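Interferon-activable protein 202 (Mus musculus, PDB 4L5R) binds double-stranded DNA without sequence specificity and restrains AIM2 inflammasome activation, probably by sequestering cytoplasmic DNA. Local coordinates at residues A[40-45]-A[60-65]; A[114-119]-A[123-128]; A[143-148]-A[169-174]. One frame throughout, in Å; residues are numbered along the deposited sequence. Where two conformers were deposited one is given.

Contact 1: A[40-45]-A[60-65]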
ATOM      1  N   ALA A  40      -4.697   0.379  -2.849  1.00 24.26           N
ATOM      2  CA  ALA A  40      -5.971   0.767  -2.311  1.00 16.80           C
ATOM      3  C   ALA A  40      -6.047   0.299  -0.860  1.00 18.35           C
ATOM      4  O   ALA A  40      -5.221  -0.508  -0.414  1.00 19.44           O
ATOM      5  CB  ALA A  40      -7.123   0.175  -3.153  1.00 20.60           C
ATOM      6  N   THR A  41      -7.009   0.863  -0.135  1.00 19.86           N
ATOM      7  CA  THR A  41      -7.353   0.422   1.233  1.00 17.42           C
ATOM      8  C   THR A  41      -8.858   0.155   1.238  1.00 20.42           C
ATOM      9  O   THR A  41      -9.641   0.941   0.685  1.00 24.25           O
ATOM     10  CB  THR A  41      -7.011   1.506   2.257  1.00 18.18           C
ATOM     11  OG1 THR A  41      -5.585   1.714   2.270  1.00 24.15           O
ATOM     12  CG2 THR A  41      -7.437   1.082   3.658  1.00 31.07           C
ATOM     13  N   VAL A  42      -9.252  -0.965   1.835  1.00 21.52           N
ATOM     14  CA  VAL A  42     -10.654  -1.335   1.935  1.00 22.66           C
ATOM     15  C   VAL A  42     -10.908  -1.806   3.359  1.00 22.84           C
ATOM     16  O   VAL A  42      -9.962  -2.062   4.107  1.00 20.20           O
ATOM     17  CB  VAL A  42     -10.995  -2.482   0.981  1.00 21.55           C
ATOM     18  CG1 VAL A  42     -10.662  -2.084  -0.476  1.00 19.31           C
ATOM     19  CG2 VAL A  42     -10.249  -3.766   1.389  1.00 18.85           C
ATOM     20  N   ALA A  43     -12.180  -1.933   3.722  1.00 20.50           N
ATOM     21  CA  ALA A  43     -12.529  -2.328   5.076  1.00 28.15           C
ATOM     22  C   ALA A  43     -13.714  -3.286   5.097  1.00 25.83           C
ATOM     23  O   ALA A  43     -14.636  -3.178   4.287  1.00 26.07           O
ATOM     24  CB  ALA A  43     -12.818  -1.100   5.948  1.00 26.93           C
ATOM     25  N   THR A  44     -13.658  -4.240   6.018  1.00 29.86           N
ATOM     26  CA  THR A  44     -14.812  -5.064   6.334  1.00 28.20           C
ATOM     27  C   THR A  44     -15.325  -4.591   7.683  1.00 27.57           C
ATOM     28  O   THR A  44     -14.841  -3.602   8.221  1.00 26.48           O
ATOM     29  CB  THR A  44     -14.439  -6.565   6.407  1.00 27.30           C
ATOM     30  OG1 THR A  44     -13.554  -6.790   7.508  1.00 26.00           O
ATOM     31  CG2 THR A  44     -13.750  -7.015   5.103  1.00 30.75           C
ATOM     32  N   GLU A  45     -16.293  -5.297   8.254  1.00 27.78           N
ATOM     33  CA  GLU A  45     -16.756  -4.936   9.585  1.00 24.30           C
ATOM     34  C   GLU A  45     -15.690  -5.222  10.659  1.00 32.82           C
ATOM     35  O   GLU A  45     -15.729  -4.657  11.758  1.00 34.10           O
ATOM     36  CB  GLU A  45     -18.076  -5.677   9.897  1.00 35.08           C
ATOM     37  CG  GLU A  45     -18.863  -5.064  11.031  1.00 37.93           C
ATOM     38  CD  GLU A  45     -20.293  -5.562  11.082  1.00 52.54           C
ATOM     39  OE1 GLU A  45     -21.101  -4.948  11.808  1.00 50.02           O
ATOM     40  OE2 GLU A  45     -20.607  -6.558  10.395  1.00 45.43           O
ATOM     41  N   GLU A  60     -11.992   1.621 -12.107  1.00 32.17           N
ATOM     42  CA  GLU A  60     -13.297   2.271 -12.024  1.00 31.05           C
ATOM     43  C   GLU A  60     -14.178   1.712 -10.902  1.00 35.54           C
ATOM     44  O   GLU A  60     -15.076   2.395 -10.415  1.00 43.48           O
ATOM     45  CB  GLU A  60     -14.025   2.194 -13.381  1.00 34.97           C
ATOM     46  CG  GLU A  60     -14.358   0.776 -13.807  1.00 40.68           C
ATOM     47  CD  GLU A  60     -14.857   0.693 -15.243  1.00 58.97           C
ATOM     48  OE1 GLU A  60     -15.157   1.754 -15.834  1.00 59.71           O
ATOM     49  OE2 GLU A  60     -14.938  -0.434 -15.780  1.00 53.44           O
ATOM     50  N   LYS A  61     -13.893   0.488 -10.469  1.00 32.99           N
ATOM     51  CA  LYS A  61     -14.663  -0.150  -9.409  1.00 30.39           C
ATOM     52  C   LYS A  61     -14.190   0.243  -8.007  1.00 37.44           C
ATOM     53  O   LYS A  61     -14.943   0.146  -7.042  1.00 37.55           O
ATOM     54  CB  LYS A  61     -14.623  -1.674  -9.552  1.00 39.15           C
ATOM     55  CG  LYS A  61     -15.513  -2.203 -10.689  1.00 48.65           C
ATOM     56  CD  LYS A  61     -15.295  -3.686 -10.944  1.00 50.05           C
ATOM     57  CE  LYS A  61     -16.168  -4.186 -12.097  1.00 61.77           C
ATOM     58  NZ  LYS A  61     -17.605  -4.317 -11.695  1.00 67.20           N
ATOM     59  N   PHE A  62     -12.946   0.687  -7.894  1.00 33.08           N
ATOM     60  CA  PHE A  62     -12.421   1.053  -6.580  1.00 34.86           C
ATOM     61  C   PHE A  62     -12.725   2.504  -6.230  1.00 33.01           C
ATOM     62  O   PHE A  62     -11.830   3.345  -6.134  1.00 32.98           O
ATOM     63  CB  PHE A  62     -10.932   0.726  -6.474  1.00 28.74           C
ATOM     64  CG  PHE A  62     -10.668  -0.690  -6.057  1.00 35.26           C
ATOM     65  CD1 PHE A  62     -10.850  -1.734  -6.949  1.00 29.65           C
ATOM     66  CD2 PHE A  62     -10.267  -0.981  -4.760  1.00 28.88           C
ATOM     67  CE1 PHE A  62     -10.630  -3.052  -6.554  1.00 31.50           C
ATOM     68  CE2 PHE A  62     -10.035  -2.289  -4.362  1.00 25.34           C
ATOM     69  CZ  PHE A  62     -10.222  -3.327  -5.254  1.00 27.28           C
ATOM     70  N   THR A  63     -14.011   2.773  -6.041  1.00 31.94           N
ATOM     71  CA  THR A  63     -14.517   4.112  -5.764  1.00 34.34           C
ATOM     72  C   THR A  63     -14.754   4.303  -4.271  1.00 38.38           C
ATOM     73  O   THR A  63     -15.352   3.444  -3.611  1.00 31.39           O
ATOM     74  CB  THR A  63     -15.856   4.342  -6.502  1.00 40.83           C
ATOM     75  OG1 THR A  63     -15.652   4.206  -7.917  1.00 43.08           O
ATOM     76  CG2 THR A  63     -16.410   5.730  -6.196  1.00 39.98           C
ATOM     77  N   GLU A  64     -14.299   5.437  -3.745  1.00 34.61           N
ATOM     78  CA  GLU A  64     -14.472   5.746  -2.330  1.00 33.72           C
ATOM     79  C   GLU A  64     -15.906   5.486  -1.845  1.00 36.51           C
ATOM     80  O   GLU A  64     -16.874   5.922  -2.465  1.00 36.92           O
ATOM     81  CB  GLU A  64     -14.083   7.200  -2.060  1.00 41.80           C
ATOM     82  CG  GLU A  64     -14.272   7.635  -0.613  1.00 52.35           C
ATOM     83  N   ASN A  65     -16.011   4.752  -0.738  1.00 29.90           N
ATOM     84  CA  ASN A  65     -17.263   4.505  -0.032  1.00 37.58           C
ATOM     85  C   ASN A  65     -18.213   3.516  -0.710  1.00 37.33           C
ATOM     86  O   ASN A  65     -19.298   3.259  -0.200  1.00 40.99           O
ATOM     87  CB  ASN A  65     -17.977   5.820   0.298  1.00 44.82           C
ATOM     88  CG  ASN A  65     -17.145   6.719   1.193  1.00 50.93           C
ATOM     89  OD1 ASN A  65     -16.384   6.239   2.034  1.00 45.82           O
ATOM     90  ND2 ASN A  65     -17.277   8.026   1.009  1.00 54.50           N
TER

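Contact 2: A[114-119]-A[123-128]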
ATOM      1  N   SER A 114       9.073   5.009  16.051  1.00 30.20           N
ATOM      2  CA  SER A 114       9.723   4.152  17.021  1.00 34.37           C
ATOM      3  C   SER A 114       9.063   2.767  17.008  1.00 32.33           C
ATOM      4  O   SER A 114       9.753   1.759  17.133  1.00 37.75           O
ATOM      5  CB  SER A 114       9.777   4.784  18.425  1.00 37.97           C
ATOM      6  OG  SER A 114       8.482   4.991  18.954  1.00 53.84           O
ATOM      7  N   LYS A 115       7.743   2.705  16.801  1.00 29.92           N
ATOM      8  CA  LYS A 115       7.047   1.420  16.742  1.00 33.88           C
ATOM      9  C   LYS A 115       7.345   0.682  15.433  1.00 36.65           C
ATOM     10  O   LYS A 115       7.458  -0.550  15.405  1.00 29.96           O
ATOM     11  CB  LYS A 115       5.533   1.599  16.922  1.00 32.07           C
ATOM     12  CG  LYS A 115       5.086   1.869  18.364  1.00 42.30           C
ATOM     13  CD  LYS A 115       5.293   0.649  19.257  1.00 48.86           C
ATOM     14  N   ILE A 116       7.461   1.431  14.343  1.00 30.09           N
ATOM     15  CA  ILE A 116       7.816   0.818  13.074  1.00 29.15           C
ATOM     16  C   ILE A 116       9.125   0.037  13.200  1.00 25.67           C
ATOM     17  O   ILE A 116       9.228  -1.103  12.713  1.00 27.98           O
ATOM     18  CB  ILE A 116       7.896   1.868  11.937  1.00 24.57           C
ATOM     19  CG1 ILE A 116       6.478   2.292  11.522  1.00 30.91           C
ATOM     20  CG2 ILE A 116       8.664   1.312  10.742  1.00 29.62           C
ATOM     21  CD1 ILE A 116       6.442   3.533  10.626  1.00 27.57           C
ATOM     22  N   LYS A 117      10.099   0.635  13.895  1.00 25.75           N
ATOM     23  CA  LYS A 117      11.433   0.060  14.021  1.00 33.63           C
ATOM     24  C   LYS A 117      11.463  -1.284  14.749  1.00 37.46           C
ATOM     25  O   LYS A 117      12.422  -2.047  14.624  1.00 41.70           O
ATOM     26  CB  LYS A 117      12.385   1.059  14.695  1.00 33.31           C
ATOM     27  CG  LYS A 117      12.721   2.291  13.826  1.00 32.22           C
ATOM     28  CD  LYS A 117      13.674   3.240  14.555  1.00 35.43           C
ATOM     29  CE  LYS A 117      14.060   4.433  13.683  1.00 33.25           C
ATOM     30  NZ  LYS A 117      15.030   5.335  14.373  1.00 32.08           N
ATOM     31  N   GLU A 118      10.413  -1.577  15.503  1.00 35.69           N
ATOM     32  CA  GLU A 118      10.357  -2.823  16.267  1.00 35.55           C
ATOM     33  C   GLU A 118       9.785  -3.994  15.467  1.00 39.91           C
ATOM     34  O   GLU A 118       9.839  -5.142  15.915  1.00 40.40           O
ATOM     35  CB  GLU A 118       9.550  -2.614  17.547  1.00 40.00           C
ATOM     36  CG  GLU A 118      10.158  -1.578  18.490  1.00 38.35           C
ATOM     37  N   LEU A 119       9.235  -3.709  14.287  1.00 30.21           N
ATOM     38  CA  LEU A 119       8.644  -4.760  13.459  1.00 30.56           C
ATOM     39  C   LEU A 119       9.729  -5.628  12.828  1.00 31.78           C
ATOM     40  O   LEU A 119      10.902  -5.258  12.841  1.00 35.36           O
ATOM     41  CB  LEU A 119       7.736  -4.165  12.379  1.00 33.01           C
ATOM     42  CG  LEU A 119       6.584  -3.308  12.911  1.00 34.45           C
ATOM     43  CD1 LEU A 119       5.747  -2.757  11.770  1.00 34.62           C
ATOM     44  CD2 LEU A 119       5.720  -4.116  13.883  1.00 42.37           C
ATOM     45  N   THR A 123       8.850  -6.359   6.741  1.00 30.95           N
ATOM     46  CA  THR A 123       7.488  -5.870   6.939  1.00 29.72           C
ATOM     47  C   THR A 123       7.180  -4.700   6.004  1.00 29.88           C
ATOM     48  O   THR A 123       7.983  -3.777   5.854  1.00 23.13           O
ATOM     49  CB  THR A 123       7.234  -5.442   8.405  1.00 29.40           C
ATOM     50  OG1 THR A 123       7.475  -6.553   9.278  1.00 31.84           O
ATOM     51  CG2 THR A 123       5.801  -4.967   8.587  1.00 25.68           C
ATOM     52  N   LEU A 124       6.016  -4.740   5.365  1.00 24.46           N
ATOM     53  CA  LEU A 124       5.616  -3.657   4.475  1.00 24.16           C
ATOM     54  C   LEU A 124       5.031  -2.502   5.254  1.00 30.78           C
ATOM     55  O   LEU A 124       4.157  -2.684   6.103  1.00 26.76           O
ATOM     56  CB  LEU A 124       4.604  -4.157   3.442  1.00 23.73           C
ATOM     57  CG  LEU A 124       5.186  -5.214   2.513  1.00 28.72           C
ATOM     58  CD1 LEU A 124       4.141  -5.673   1.491  1.00 27.43           C
ATOM     59  CD2 LEU A 124       6.446  -4.670   1.823  1.00 32.52           C
ATOM     60  N   ILE A 125       5.524  -1.306   4.961  1.00 21.49           N
ATOM     61  CA  ILE A 125       5.168  -0.124   5.717  1.00 17.08           C
ATOM     62  C   ILE A 125       4.423   0.880   4.858  1.00 21.74           C
ATOM     63  O   ILE A 125       4.837   1.202   3.738  1.00 21.91           O
ATOM     64  CB  ILE A 125       6.442   0.569   6.277  1.00 21.24           C
ATOM     65  CG1 ILE A 125       7.245  -0.421   7.125  1.00 23.95           C
ATOM     66  CG2 ILE A 125       6.076   1.819   7.044  1.00 25.85           C
ATOM     67  CD1 ILE A 125       6.461  -1.043   8.302  1.00 26.09           C
ATOM     68  N   TYR A 126       3.346   1.418   5.415  1.00 18.67           N
ATOM     69  CA  TYR A 126       2.559   2.427   4.734  1.00 21.48           C
ATOM     70  C   TYR A 126       2.361   3.545   5.717  1.00 24.74           C
ATOM     71  O   TYR A 126       2.229   3.295   6.919  1.00 26.45           O
ATOM     72  CB  TYR A 126       1.157   1.878   4.408  1.00 22.12           C
ATOM     73  CG  TYR A 126       1.074   0.788   3.372  1.00 25.15           C
ATOM     74  CD1 TYR A 126       1.578  -0.484   3.626  1.00 20.59           C
ATOM     75  CD2 TYR A 126       0.443   1.017   2.153  1.00 23.54           C
ATOM     76  CE1 TYR A 126       1.467  -1.489   2.682  1.00 25.37           C
ATOM     77  CE2 TYR A 126       0.323   0.014   1.202  1.00 21.69           C
ATOM     78  CZ  TYR A 126       0.840  -1.235   1.475  1.00 21.15           C
ATOM     79  OH  TYR A 126       0.726  -2.232   0.536  1.00 20.40           O
ATOM     80  N   GLY A 127       2.286   4.779   5.229  1.00 20.53           N
ATOM     81  CA  GLY A 127       1.989   5.883   6.125  1.00 28.70           C
ATOM     82  C   GLY A 127       2.285   7.258   5.566  1.00 22.03           C
ATOM     83  O   GLY A 127       2.818   7.385   4.461  1.00 24.72           O
ATOM     84  N   VAL A 128       1.935   8.281   6.340  1.00 25.92           N
ATOM     85  CA  VAL A 128       2.166   9.679   5.977  1.00 22.90           C
ATOM     86  C   VAL A 128       3.111  10.253   7.033  1.00 22.42           C
ATOM     87  O   VAL A 128       2.848  10.132   8.252  1.00 21.11           O
ATOM     88  CB  VAL A 128       0.852  10.468   6.019  1.00 28.83           C
ATOM     89  CG1 VAL A 128       1.089  11.935   5.706  1.00 27.46           C
ATOM     90  CG2 VAL A 128      -0.184   9.841   5.072  1.00 30.88           C
TER

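Contact 3: A[143-148]-A[169-174]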
ATOM      1  N   PHE A 143      15.329  10.156   1.889  1.00 21.58           N
ATOM      2  CA  PHE A 143      14.599  11.107   2.710  1.00 25.42           C
ATOM      3  C   PHE A 143      14.968  10.811   4.149  1.00 23.97           C
ATOM      4  O   PHE A 143      15.270   9.673   4.491  1.00 28.71           O
ATOM      5  CB  PHE A 143      13.085  10.896   2.605  1.00 29.82           C
ATOM      6  CG  PHE A 143      12.511  11.111   1.233  1.00 26.79           C
ATOM      7  CD1 PHE A 143      12.496  10.083   0.307  1.00 23.91           C
ATOM      8  CD2 PHE A 143      11.956  12.331   0.884  1.00 32.59           C
ATOM      9  CE1 PHE A 143      11.946  10.263  -0.946  1.00 29.29           C
ATOM     10  CE2 PHE A 143      11.402  12.523  -0.385  1.00 33.27           C
ATOM     11  CZ  PHE A 143      11.399  11.488  -1.295  1.00 27.62           C
ATOM     12  N   LYS A 144      14.948  11.841   4.981  1.00 22.42           N
ATOM     13  CA  LYS A 144      14.887  11.627   6.419  1.00 21.66           C
ATOM     14  C   LYS A 144      13.481  12.034   6.811  1.00 24.56           C
ATOM     15  O   LYS A 144      13.111  13.212   6.689  1.00 28.40           O
ATOM     16  CB  LYS A 144      15.919  12.510   7.127  1.00 25.29           C
ATOM     17  CG  LYS A 144      15.896  12.390   8.638  1.00 29.75           C
ATOM     18  CD  LYS A 144      16.958  13.312   9.249  1.00 38.98           C
ATOM     19  CE  LYS A 144      16.936  13.269  10.761  1.00 37.38           C
ATOM     20  NZ  LYS A 144      17.957  14.213  11.344  1.00 46.36           N
ATOM     21  N   ILE A 145      12.672  11.061   7.225  1.00 23.33           N
ATOM     22  CA  ILE A 145      11.336  11.372   7.700  1.00 19.39           C
ATOM     23  C   ILE A 145      11.298  11.314   9.228  1.00 23.36           C
ATOM     24  O   ILE A 145      12.167  10.717   9.854  1.00 25.56           O
ATOM     25  CB  ILE A 145      10.276  10.431   7.107  1.00 19.52           C
ATOM     26  CG1 ILE A 145      10.583   8.964   7.436  1.00 19.09           C
ATOM     27  CG2 ILE A 145      10.183  10.632   5.586  1.00 26.24           C
ATOM     28  CD1 ILE A 145       9.396   7.987   7.134  1.00 24.11           C
ATOM     29  N   LYS A 146      10.295  11.945   9.822  1.00 22.28           N
ATOM     30  CA  LYS A 146      10.234  12.031  11.274  1.00 29.84           C
ATOM     31  C   LYS A 146       8.802  12.187  11.748  1.00 32.05           C
ATOM     32  O   LYS A 146       7.918  12.587  10.986  1.00 28.94           O
ATOM     33  CB  LYS A 146      11.043  13.235  11.756  1.00 28.41           C
ATOM     34  CG  LYS A 146      10.478  14.566  11.292  1.00 32.25           C
ATOM     35  CD  LYS A 146      11.161  15.727  11.991  1.00 42.92           C
ATOM     36  CE  LYS A 146      10.622  17.060  11.499  1.00 55.05           C
ATOM     37  NZ  LYS A 146      11.217  18.209  12.247  1.00 64.97           N
ATOM     38  N   ASP A 147       8.585  11.856  13.014  1.00 26.70           N
ATOM     39  CA  ASP A 147       7.389  12.269  13.719  1.00 28.13           C
ATOM     40  C   ASP A 147       7.878  12.938  15.011  1.00 35.03           C
ATOM     41  O   ASP A 147       9.074  13.193  15.158  1.00 34.85           O
ATOM     42  CB  ASP A 147       6.419  11.095  13.951  1.00 33.21           C
ATOM     43  CG  ASP A 147       7.061   9.904  14.667  1.00 35.85           C
ATOM     44  OD1 ASP A 147       7.958  10.113  15.514  1.00 33.70           O
ATOM     45  OD2 ASP A 147       6.640   8.746  14.406  1.00 30.75           O
ATOM     46  N   ASN A 148       6.962  13.224  15.927  0.57 30.41           N
ATOM     47  CA  ASN A 148       7.307  13.957  17.140  0.57 39.52           C
ATOM     48  C   ASN A 148       8.398  13.304  17.994  0.57 41.50           C
ATOM     49  O   ASN A 148       9.082  13.984  18.760  0.57 42.15           O
ATOM     50  CB  ASN A 148       6.050  14.214  17.982  0.57 47.08           C
ATOM     51  CG  ASN A 148       5.162  12.984  18.098  0.57 51.34           C
ATOM     52  OD1 ASN A 148       5.648  11.859  18.219  0.57 52.68           O
ATOM     53  ND2 ASN A 148       3.847  13.195  18.052  0.57 53.00           N
ATOM     54  N   ASP A 169       5.716  19.414   1.461  1.00 43.41           N
ATOM     55  CA  ASP A 169       4.757  18.309   1.517  1.00 42.03           C
ATOM     56  C   ASP A 169       5.121  17.293   2.591  1.00 37.07           C
ATOM     57  O   ASP A 169       6.297  17.045   2.847  1.00 31.88           O
ATOM     58  CB  ASP A 169       4.703  17.560   0.174  1.00 40.13           C
ATOM     59  CG  ASP A 169       3.915  18.302  -0.889  1.00 51.74           C
ATOM     60  OD1 ASP A 169       3.275  19.325  -0.558  1.00 57.69           O
ATOM     61  OD2 ASP A 169       3.926  17.845  -2.057  1.00 48.93           O
ATOM     62  N   LYS A 170       4.112  16.687   3.207  1.00 38.43           N
ATOM     63  CA  LYS A 170       4.348  15.449   3.930  1.00 32.92           C
ATOM     64  C   LYS A 170       4.512  14.354   2.884  1.00 33.08           C
ATOM     65  O   LYS A 170       4.029  14.485   1.757  1.00 35.20           O
ATOM     66  CB  LYS A 170       3.182  15.115   4.861  1.00 37.80           C
ATOM     67  CG  LYS A 170       2.799  16.222   5.823  1.00 49.45           C
ATOM     68  CD  LYS A 170       2.040  15.648   7.008  1.00 58.60           C
ATOM     69  CE  LYS A 170       1.107  16.673   7.636  1.00 71.99           C
ATOM     70  NZ  LYS A 170       0.502  16.166   8.905  1.00 71.70           N
ATOM     71  N   LEU A 171       5.207  13.286   3.251  1.00 23.83           N
ATOM     72  CA  LEU A 171       5.456  12.180   2.350  1.00 23.74           C
ATOM     73  C   LEU A 171       4.526  11.020   2.650  1.00 29.84           C
ATOM     74  O   LEU A 171       4.486  10.545   3.788  1.00 23.03           O
ATOM     75  CB  LEU A 171       6.880  11.703   2.555  1.00 28.21           C
ATOM     76  CG  LEU A 171       7.426  10.755   1.509  1.00 33.84           C
ATOM     77  CD1 LEU A 171       7.461  11.511   0.180  1.00 40.22           C
ATOM     78  CD2 LEU A 171       8.816  10.289   1.929  1.00 33.36           C
ATOM     79  N   GLN A 172       3.800  10.557   1.638  1.00 24.40           N
ATOM     80  CA  GLN A 172       2.976   9.360   1.779  1.00 28.43           C
ATOM     81  C   GLN A 172       3.678   8.152   1.165  1.00 23.53           C
ATOM     82  O   GLN A 172       4.050   8.163  -0.010  1.00 31.89           O
ATOM     83  CB  GLN A 172       1.599   9.536   1.136  1.00 31.94           C
ATOM     84  CG  GLN A 172       0.668   8.405   1.526  1.00 28.32           C
ATOM     85  CD  GLN A 172      -0.804   8.728   1.293  1.00 44.27           C
ATOM     86  OE1 GLN A 172      -1.146   9.626   0.520  1.00 41.84           O
ATOM     87  NE2 GLN A 172      -1.681   7.990   1.966  1.00 39.43           N
ATOM     88  N   LEU A 173       3.866   7.114   1.967  1.00 18.85           N
ATOM     89  CA  LEU A 173       4.572   5.924   1.516  1.00 20.52           C
ATOM     90  C   LEU A 173       3.591   4.780   1.380  1.00 22.20           C
ATOM     91  O   LEU A 173       2.747   4.577   2.260  1.00 25.45           O
ATOM     92  CB  LEU A 173       5.623   5.524   2.547  1.00 28.69           C
ATOM     93  CG  LEU A 173       6.689   6.551   2.917  1.00 28.79           C
ATOM     94  CD1 LEU A 173       7.616   5.958   3.950  1.00 26.61           C
ATOM     95  CD2 LEU A 173       7.444   6.945   1.662  1.00 27.41           C
ATOM     96  N   PHE A 174       3.719   4.019   0.291  1.00 20.71           N
ATOM     97  CA  PHE A 174       2.976   2.781   0.116  1.00 22.63           C
ATOM     98  C   PHE A 174       3.943   1.621  -0.093  1.00 23.33           C
ATOM     99  O   PHE A 174       4.803   1.657  -0.989  1.00 23.10           O
ATOM    100  CB  PHE A 174       2.015   2.837  -1.106  1.00 20.91           C
ATOM    101  CG  PHE A 174       1.019   3.971  -1.063  1.00 22.21           C
ATOM    102  CD1 PHE A 174       1.437   5.288  -1.221  1.00 19.98           C
ATOM    103  CD2 PHE A 174      -0.326   3.717  -0.870  1.00 22.96           C
ATOM    104  CE1 PHE A 174       0.524   6.333  -1.198  1.00 22.21           C
ATOM    105  CE2 PHE A 174      -1.251   4.754  -0.839  1.00 23.45           C
ATOM    106  CZ  PHE A 174      -0.829   6.061  -1.009  1.00 20.82           C
TER

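Contact 1: A[40-45]-A[60-65]
Phe62 meets Ala40 and Val42, two residues apart on strand 35-43, through CD2 and CE2 of its ring. CD2 lies 3.7 Å from the methyl CB of Ala40, and CE2 lies 4.0 Å from that same CB, so this small side chain sits beside the CD2-CE2 bond. CE2 also reaches CG1 of Val42 at 3.9 Å. Both carbons come to the ring at a slant, and Val42 and Phe62 cross obliquely. CG of Phe62 stands beside the backbone N, chi1 -86°, and a chi2 of 74° turns the ring to present CD2 and CE2 to the strand.

The rotamer of Val42 decides which methyl is used. With chi1 at -58°, CG1 lies beside the backbone N and anti to the carbonyl carbon, and this branch is the one extended to Phe62. CG2 takes the tighter place between N and the carbonyl carbon and is directed elsewhere.

In topology this is an OB-fold barrel, the first of the two in this HIN-200 domain. Residues 60-65 belong to the connection between strands 48-53 and 67-76, the place where a classical OB fold carries a helix at the end of the barrel. Phe62 packs this connection against the second barrel strand. It stands at the centre of an inverse gamma turn, marked by a weak bond of 3.0 Å from Thr63 N to Lys61 O, and its CB points toward the strand. The ring also meets Phe38 edge to face and touches Val53.

All three touching residues are buried, and the contact is wholly apolar. Thr41, between Ala40 and Val42, points the other way, and its OG1 accepts a hydrogen bond from Arg50. The strand residues here fall in the region required for homomultimerization.

Contact 2: A[114-119]-A[123-128]
Ile125 meets Ile116 and Leu119 through both of its branches, joining the start of strand 124-136 to the helix end and turn at 114-119. Its CD1 meets CD1 of Leu119 at 3.9 Å. The same CD1 lies 4.0 Å from CG2 of Ile116. In return, CG2 of Ile125 meets CD1 of Ile116, also at 4.0 Å. The two isoleucines thus interlock by exchange, the gamma methyl of each lying against the delta methyl of the other. A folded chi2 of -57° in Ile125 keeps CD1 close to its own backbone instead of fully extended, where it is held between Leu119 and Ile116.

Leu119 is shared as well. Its CD1 reaches CG2 of Thr123 at 3.9 Å, the two side chains crossing at about a right angle. With chi1 of Thr123 at -58°, OG1 lies beside the backbone N and the methyl CG2 falls anti to it, facing Leu119; OG1 is hydrogen-bonded to the carbonyl O of Asp120, in the short link between the segments.

Behind this layer, a type I turn runs from Ile116 to Leu119, closed by a 3.0 Å bond from Leu119 N to Ile116 O, and it brings both side chains to the strand. Lys117, within the turn, forms a salt bridge with Asp150, and the carbonyl O of Leu119 accepts a hydrogen bond from Lys180. Leu178 on strand 176-179 also touches Leu119. The arrangement belongs to the tandem OB architecture of HIN domains, with helix 113-116, at the end of the connection between the barrels, folded back against the first strand of the second OB fold.

Contact 3: A[143-148]-A[169-174]
Phe143 and Leu171 meet through a CH-pi contact. CD2 of Leu171 sits over the middle of one face of the Phe143 ring, 3.8 Å from its centroid and only 11° off the ring normal. The methyl is consequently almost equidistant from the ring atoms nearest it, while the other branch, CD1, lies near the rim at 4.1 Å from CE2. Leu171 has CG anti to its own amide nitrogen, chi1 -167°, and this extended start carries its isopropyl end across to the aromatic face. A serine in place of Phe143 removes the ring, which would probably leave Leu171 CD2 without a surface to rest on and open a gap in the barrel interior.

The remaining contacts are between aliphatic groups. CG2 of Ile145 touches the same CD2 of Leu171 at 3.9 Å, so this one methyl is packed by both Phe143 and Ile145. Ile145 reaches farther with its longer branch, whose CD1 meets CD1 of Leu173 tip to tip at 4.2 Å. No hydrogen bond joins the segments; all four touching residues are buried.

The axes of strand segments 143-146 and 171-174 come within 9.9 Å of each other, their directions 99° apart, so their inward side chains meet across the interior of the second OB barrel rather than edge by edge. Strand 124-136 is the antiparallel partner of both and lends Phe129 to Ile145 and Leu173. Strand 151-156, on which Val154 touches both Phe143 and Ile145, and strand 194-197, whose Ile195 touches Phe143, Leu171 and Leu173, also line this part of the interior.

From the N terminus, contact 1 closes a loop that includes strand 48-53 and ties the following connection to strand 35-43 within the first OB barrel. The chain then finishes that barrel with strands 67-76, 79-82 and 87-90 and runs through helices 101-108 and 113-116 before contact 2 closes a very short loop, joining the end of the linker between the barrels to the second barrel's opening strand. Contact 3 closes a longer loop, around strand 151-156, across that barrel. The three are in series, none nesting or crossing. Contacts 2 and 3 meet where strands 124-136 and 171-174 pair, Gly127 O probably accepting a hydrogen bond from Leu173 N at 2.7 Å. Contact 1 touches neither.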